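PDB 2O14: uncharacterized esterase YxiM from Bacillus subtilis, which is uncharacterised but probably acts as an esterase of the GDSL lipolytic family, joined to a galactose-binding-like domain. Local coordinates for residues K266-P277 with A305-N316. Numbering follows the deposited sequence.
Sequences KAKGADVILSTP and AEEEKTYLIDLN
V272 O takes the amide of Y311, and three further backbone bonds continue the parallel ladder: L274 N to Y311 O, I313 N to L274 O (2.9 Å, nearly straight at 172°) and T276 N to I313 O. Y311 O is gripped twice, because T310 OG1 reaches it from the face of the carbonyl plane opposite L274 N. These strands close a right-handed β-α-β crossover through helix 298-307 and place 311-313 at the edge of the five-stranded parallel sheet of the SGNH-hydrolase fold. On the side of the sheet that faces helix 345-361, where both isoleucines touch L359, I273 packs CG1 on Y311 CB (3.8 Å) and CG2 on I313 CG1 (3.7 Å). On the other, the side chains of L274 and T310 cross at about a right angle, with L274 CD1 3.5 Å from T310 OG1, and CB of L274 meets L312 CD1 at 4.2 Å. Where the strands end, T276 holds OG1 between its own N and carbonyl carbon (chi1 55°), giving a bond to D314 OD1 (2.7 Å) and accepting N316 N (2.9 Å). A valine here would probably leave N316 N without this acceptor and OD1 of D314, the N-cap residue, without the hydroxyl that donates to it.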
ATOM      1  N   LYS A 266     -13.140  -2.607  13.304  1.00 25.51           N
ATOM      2  CA  LYS A 266     -13.341  -2.469  14.741  1.00 28.17           C
ATOM      3  C   LYS A 266     -13.601  -3.832  15.365  1.00 28.08           C
ATOM      4  O   LYS A 266     -13.291  -4.059  16.532  1.00 28.95           O
ATOM      5  CB  LYS A 266     -14.507  -1.524  15.041  1.00 35.37           C
ATOM      6  CG  LYS A 266     -14.128  -0.052  15.037  1.00 39.10           C
ATOM      7  CD  LYS A 266     -15.357   0.828  15.235  1.00 43.69           C
ATOM      8  CE  LYS A 266     -14.980   2.272  15.533  1.00 45.43           C
ATOM      9  NZ  LYS A 266     -14.297   2.398  16.853  1.00 47.32           N
ATOM     10  N   ALA A 267     -14.164  -4.745  14.581  1.00 35.43           N
ATOM     11  CA  ALA A 267     -14.443  -6.092  15.071  1.00 35.54           C
ATOM     12  C   ALA A 267     -13.138  -6.831  15.376  1.00 35.89           C
ATOM     13  O   ALA A 267     -13.137  -7.826  16.098  1.00 36.19           O
ATOM     14  CB  ALA A 267     -15.255  -6.868  14.040  1.00 33.34           C
ATOM     15  N   LYS A 268     -12.030  -6.339  14.823  1.00 27.79           N
ATOM     16  CA  LYS A 268     -10.722  -6.950  15.041  1.00 28.02           C
ATOM     17  C   LYS A 268     -10.045  -6.342  16.262  1.00 28.94           C
ATOM     18  O   LYS A 268      -8.968  -6.779  16.664  1.00 29.17           O
ATOM     19  CB  LYS A 268      -9.822  -6.747  13.819  1.00 29.70           C
ATOM     20  CG  LYS A 268     -10.313  -7.402  12.542  1.00 30.86           C
ATOM     21  CD  LYS A 268     -10.219  -8.918  12.607  1.00 31.03           C
ATOM     22  CE  LYS A 268     -10.570  -9.535  11.260  1.00 32.05           C
ATOM     23  NZ  LYS A 268     -10.401 -11.015  11.262  1.00 35.51           N
ATOM     24  N   GLY A 269     -10.676  -5.325  16.844  1.00 40.87           N
ATOM     25  CA  GLY A 269     -10.114  -4.680  18.018  1.00 41.88           C
ATOM     26  C   GLY A 269      -9.203  -3.508  17.697  1.00 41.85           C
ATOM     27  O   GLY A 269      -8.688  -2.852  18.601  1.00 44.24           O
ATOM     28  N   ALA A 270      -9.000  -3.243  16.411  1.00 35.77           N
ATOM     29  CA  ALA A 270      -8.152  -2.134  15.983  1.00 34.15           C
ATOM     30  C   ALA A 270      -8.966  -0.843  15.927  1.00 33.55           C
ATOM     31  O   ALA A 270     -10.197  -0.873  16.013  1.00 32.89           O
ATOM     32  CB  ALA A 270      -7.556  -2.435  14.614  1.00 37.63           C
ATOM     33  N   ASP A 271      -8.280   0.289  15.788  1.00 27.57           N
ATOM     34  CA  ASP A 271      -8.963   1.576  15.717  1.00 27.49           C
ATOM     35  C   ASP A 271      -8.985   2.138  14.302  1.00 26.38           C
ATOM     36  O   ASP A 271      -8.147   1.789  13.466  1.00 24.01           O
ATOM     37  CB  ASP A 271      -8.308   2.589  16.660  1.00 34.33           C
ATOM     38  CG  ASP A 271      -8.560   2.269  18.119  1.00 36.80           C
ATOM     39  OD1 ASP A 271      -9.734   2.027  18.475  1.00 35.61           O
ATOM     40  OD2 ASP A 271      -7.590   2.267  18.907  1.00 36.68           O
ATOM     41  N   VAL A 272      -9.951   3.012  14.045  1.00 31.60           N
ATOM     42  CA  VAL A 272     -10.097   3.615  12.731  1.00 30.48           C
ATOM     43  C   VAL A 272      -9.950   5.129  12.751  1.00 31.00           C
ATOM     44  O   VAL A 272     -10.537   5.808  13.599  1.00 30.29           O
ATOM     45  CB  VAL A 272     -11.472   3.302  12.120  1.00 20.96           C
ATOM     46  CG1 VAL A 272     -11.572   3.926  10.740  1.00 20.47           C
ATOM     47  CG2 VAL A 272     -11.684   1.805  12.047  1.00 21.78           C
ATOM     48  N   ILE A 273      -9.166   5.647  11.811  1.00 24.34           N
ATOM     49  CA  ILE A 273      -8.964   7.083  11.676  1.00 23.00           C
ATOM     50  C   ILE A 273      -9.412   7.473  10.269  1.00 23.79           C
ATOM     51  O   ILE A 273      -8.742   7.139   9.288  1.00 23.08           O
ATOM     52  CB  ILE A 273      -7.477   7.483  11.823  1.00 21.19           C
ATOM     53  CG1 ILE A 273      -6.947   7.070  13.199  1.00 19.04           C
ATOM     54  CG2 ILE A 273      -7.327   8.990  11.625  1.00 17.13           C
ATOM     55  CD1 ILE A 273      -5.450   7.193  13.325  1.00 17.97           C
ATOM     56  N   LEU A 274     -10.545   8.164  10.172  1.00 21.60           N
ATOM     57  CA  LEU A 274     -11.058   8.596   8.875  1.00 22.73           C
ATOM     58  C   LEU A 274     -10.489   9.966   8.522  1.00 23.43           C
ATOM     59  O   LEU A 274     -10.283  10.804   9.399  1.00 23.31           O
ATOM     60  CB  LEU A 274     -12.584   8.680   8.897  1.00 20.28           C
ATOM     61  CG  LEU A 274     -13.371   7.395   9.163  1.00 21.24           C
ATOM     62  CD1 LEU A 274     -14.848   7.727   9.194  1.00 18.78           C
ATOM     63  CD2 LEU A 274     -13.076   6.354   8.083  1.00 20.39           C
ATOM     64  N   SER A 275     -10.239  10.189   7.234  1.00 22.55           N
ATOM     65  CA  SER A 275      -9.703  11.463   6.777  1.00 21.16           C
ATOM     66  C   SER A 275     -10.512  12.035   5.623  1.00 21.36           C
ATOM     67  O   SER A 275     -10.863  11.320   4.686  1.00 21.08           O
ATOM     68  CB  SER A 275      -8.248  11.292   6.334  1.00 23.89           C
ATOM     69  OG  SER A 275      -7.732  12.494   5.782  1.00 23.35           O
ATOM     70  N   THR A 276     -10.822  13.325   5.696  1.00 23.35           N
ATOM     71  CA  THR A 276     -11.559  13.981   4.623  1.00 24.15           C
ATOM     72  C   THR A 276     -10.505  14.353   3.586  1.00 24.49           C
ATOM     73  O   THR A 276      -9.553  15.071   3.888  1.00 26.03           O
ATOM     74  CB  THR A 276     -12.279  15.254   5.123  1.00 26.09           C
ATOM     75  OG1 THR A 276     -11.330  16.128   5.750  1.00 25.60           O
ATOM     76  CG2 THR A 276     -13.370  14.884   6.129  1.00 26.87           C
ATOM     77  N   PRO A 277     -10.642  13.846   2.351  1.00 26.43           N
ATOM     78  CA  PRO A 277      -9.637  14.182   1.338  1.00 26.06           C
ATOM     79  C   PRO A 277      -9.542  15.666   0.993  1.00 26.35           C
ATOM     80  O   PRO A 277     -10.557  16.363   0.894  1.00 27.60           O
ATOM     81  CB  PRO A 277     -10.037  13.309   0.143  1.00 26.48           C
ATOM     82  CG  PRO A 277     -11.505  13.088   0.335  1.00 29.28           C
ATOM     83  CD  PRO A 277     -11.644  12.902   1.824  1.00 27.47           C
ATOM     84  N   ALA A 305     -17.845   9.414  11.209  1.00 28.07           N
ATOM     85  CA  ALA A 305     -16.921   9.497  12.336  1.00 29.24           C
ATOM     86  C   ALA A 305     -17.680   9.574  13.661  1.00 31.13           C
ATOM     87  O   ALA A 305     -17.282   8.965  14.657  1.00 30.93           O
ATOM     88  CB  ALA A 305     -16.018  10.708  12.173  1.00 16.25           C
ATOM     89  N   GLU A 306     -18.781  10.320  13.656  1.00 33.57           N
ATOM     90  CA  GLU A 306     -19.612  10.505  14.842  1.00 35.27           C
ATOM     91  C   GLU A 306     -20.485   9.285  15.106  1.00 35.17           C
ATOM     92  O   GLU A 306     -20.566   8.801  16.235  1.00 34.48           O
ATOM     93  CB  GLU A 306     -20.497  11.738  14.659  1.00 67.65           C
ATOM     94  CG  GLU A 306     -19.712  12.990  14.298  1.00 74.49           C
ATOM     95  CD  GLU A 306     -20.601  14.135  13.847  1.00 79.09           C
ATOM     96  OE1 GLU A 306     -21.347  13.954  12.857  1.00 81.51           O
ATOM     97  OE2 GLU A 306     -20.549  15.216  14.477  1.00 80.91           O
ATOM     98  N   GLU A 307     -21.129   8.793  14.053  1.00 35.11           N
ATOM     99  CA  GLU A 307     -22.008   7.632  14.142  1.00 35.03           C
ATOM    100  C   GLU A 307     -21.295   6.335  14.531  1.00 35.91           C
ATOM    101  O   GLU A 307     -21.811   5.557  15.339  1.00 35.93           O
ATOM    102  CB  GLU A 307     -22.722   7.427  12.808  1.00 32.51           C
ATOM    103  CG  GLU A 307     -23.744   8.492  12.479  1.00 31.62           C
ATOM    104  CD  GLU A 307     -24.212   8.405  11.042  1.00 31.07           C
ATOM    105  OE1 GLU A 307     -24.385   7.275  10.545  1.00 29.56           O
ATOM    106  OE2 GLU A 307     -24.413   9.464  10.413  1.00 30.98           O
ATOM    107  N   GLU A 308     -20.119   6.097  13.952  1.00 35.80           N
ATOM    108  CA  GLU A 308     -19.354   4.884  14.241  1.00 34.75           C
ATOM    109  C   GLU A 308     -18.262   5.113  15.279  1.00 33.79           C
ATOM    110  O   GLU A 308     -17.490   4.209  15.590  1.00 33.87           O
ATOM    111  CB  GLU A 308     -18.736   4.331  12.954  1.00 33.11           C
ATOM    112  CG  GLU A 308     -19.758   3.946  11.894  1.00 31.99           C
ATOM    113  CD  GLU A 308     -20.815   2.984  12.422  1.00 33.45           C
ATOM    114  OE1 GLU A 308     -20.439   1.980  13.064  1.00 30.59           O
ATOM    115  OE2 GLU A 308     -22.020   3.229  12.188  1.00 32.62           O
ATOM    116  N   LYS A 309     -18.197   6.330  15.805  1.00 31.85           N
ATOM    117  CA  LYS A 309     -17.213   6.680  16.820  1.00 31.65           C
ATOM    118  C   LYS A 309     -15.774   6.351  16.419  1.00 29.59           C
ATOM    119  O   LYS A 309     -15.095   5.561  17.075  1.00 27.37           O
ATOM    120  CB  LYS A 309     -17.561   5.971  18.131  1.00 50.78           C
ATOM    121  CG  LYS A 309     -18.961   6.277  18.630  1.00 53.76           C
ATOM    122  CD  LYS A 309     -19.282   5.511  19.903  1.00 56.88           C
ATOM    123  CE  LYS A 309     -20.710   5.782  20.351  1.00 58.39           C
ATOM    124  NZ  LYS A 309     -20.946   7.233  20.597  1.00 59.54           N
ATOM    125  N   THR A 310     -15.311   6.965  15.338  1.00 25.83           N
ATOM    126  CA  THR A 310     -13.949   6.748  14.874  1.00 25.25           C
ATOM    127  C   THR A 310     -13.182   8.049  15.079  1.00 25.58           C
ATOM    128  O   THR A 310     -13.782   9.080  15.379  1.00 24.99           O
ATOM    129  CB  THR A 310     -13.909   6.407  13.375  1.00 27.44           C
ATOM    130  OG1 THR A 310     -14.224   7.579  12.609  1.00 25.67           O
ATOM    131  CG2 THR A 310     -14.917   5.313  13.050  1.00 28.13           C
ATOM    132  N   TYR A 311     -11.860   8.000  14.942  1.00 27.59           N
ATOM    133  CA  TYR A 311     -11.052   9.205  15.063  1.00 27.43           C
ATOM    134  C   TYR A 311     -11.231   9.916  13.726  1.00 27.32           C
ATOM    135  O   TYR A 311     -11.569   9.279  12.724  1.00 26.02           O
ATOM    136  CB  TYR A 311      -9.583   8.852  15.292  1.00 32.80           C
ATOM    137  CG  TYR A 311      -9.299   8.317  16.677  1.00 35.04           C
ATOM    138  CD1 TYR A 311      -9.411   9.136  17.799  1.00 36.34           C
ATOM    139  CD2 TYR A 311      -8.935   6.988  16.868  1.00 36.35           C
ATOM    140  CE1 TYR A 311      -9.167   8.642  19.081  1.00 36.61           C
ATOM    141  CE2 TYR A 311      -8.689   6.481  18.145  1.00 37.91           C
ATOM    142  CZ  TYR A 311      -8.806   7.311  19.244  1.00 38.97           C
ATOM    143  OH  TYR A 311      -8.565   6.812  20.505  1.00 40.41           O
ATOM    144  N   LEU A 312     -11.011  11.224  13.701  1.00 30.88           N
ATOM    145  CA  LEU A 312     -11.194  11.986  12.471  1.00 30.57           C
ATOM    146  C   LEU A 312     -10.176  13.093  12.256  1.00 31.84           C
ATOM    147  O   LEU A 312      -9.944  13.926  13.141  1.00 31.47           O
ATOM    148  CB  LEU A 312     -12.599  12.604  12.445  1.00 22.67           C
ATOM    149  CG  LEU A 312     -12.917  13.536  11.270  1.00 23.05           C
ATOM    150  CD1 LEU A 312     -13.106  12.716  10.003  1.00 22.52           C
ATOM    151  CD2 LEU A 312     -14.180  14.339  11.573  1.00 22.74           C
ATOM    152  N   ILE A 313      -9.573  13.090  11.069  1.00 26.53           N
ATOM    153  CA  ILE A 313      -8.609  14.107  10.675  1.00 26.12           C
ATOM    154  C   ILE A 313      -9.311  14.833   9.539  1.00 25.80           C
ATOM    155  O   ILE A 313      -9.527  14.251   8.474  1.00 25.32           O
ATOM    156  CB  ILE A 313      -7.306  13.501  10.113  1.00 31.55           C
ATOM    157  CG1 ILE A 313      -6.650  12.585  11.147  1.00 33.24           C
ATOM    158  CG2 ILE A 313      -6.345  14.617   9.725  1.00 31.21           C
ATOM    159  CD1 ILE A 313      -6.204  13.294  12.399  1.00 35.51           C
ATOM    160  N   ASP A 314      -9.692  16.087   9.763  1.00 28.20           N
ATOM    161  CA  ASP A 314     -10.375  16.849   8.721  1.00 27.73           C
ATOM    162  C   ASP A 314      -9.318  17.475   7.827  1.00 26.67           C
ATOM    163  O   ASP A 314      -9.206  18.701   7.736  1.00 26.78           O
ATOM    164  CB  ASP A 314     -11.245  17.948   9.334  1.00 32.16           C
ATOM    165  CG  ASP A 314     -12.416  18.323   8.449  1.00 32.79           C
ATOM    166  OD1 ASP A 314     -12.309  18.170   7.212  1.00 33.94           O
ATOM    167  OD2 ASP A 314     -13.442  18.782   8.992  1.00 33.93           O
ATOM    168  N   LEU A 315      -8.542  16.627   7.162  1.00 24.43           N
ATOM    169  CA  LEU A 315      -7.475  17.098   6.292  1.00 22.62           C
ATOM    170  C   LEU A 315      -7.975  18.077   5.232  1.00 23.77           C
ATOM    171  O   LEU A 315      -7.221  18.924   4.754  1.00 25.81           O
ATOM    172  CB  LEU A 315      -6.785  15.905   5.632  1.00 19.07           C
ATOM    173  CG  LEU A 315      -5.388  16.143   5.058  1.00 18.96           C
ATOM    174  CD1 LEU A 315      -4.497  16.771   6.120  1.00 18.43           C
ATOM    175  CD2 LEU A 315      -4.808  14.812   4.582  1.00 17.47           C
ATOM    176  N   ASN A 316      -9.248  17.967   4.867  1.00 25.75           N
ATOM    177  CA  ASN A 316      -9.827  18.861   3.871  1.00 26.38           C
ATOM    178  C   ASN A 316      -9.683  20.314   4.341  1.00 26.52           C
ATOM    179  O   ASN A 316      -9.198  21.180   3.604  1.00 25.35           O
ATOM    180  CB  ASN A 316     -11.311  18.537   3.672  1.00 27.28           C
ATOM    181  CG  ASN A 316     -11.951  19.370   2.568  1.00 30.68           C
ATOM    182  OD1 ASN A 316     -11.916  19.004   1.388  1.00 31.42           O
ATOM    183  ND2 ASN A 316     -12.536  20.496   2.947  1.00 26.19           N
TER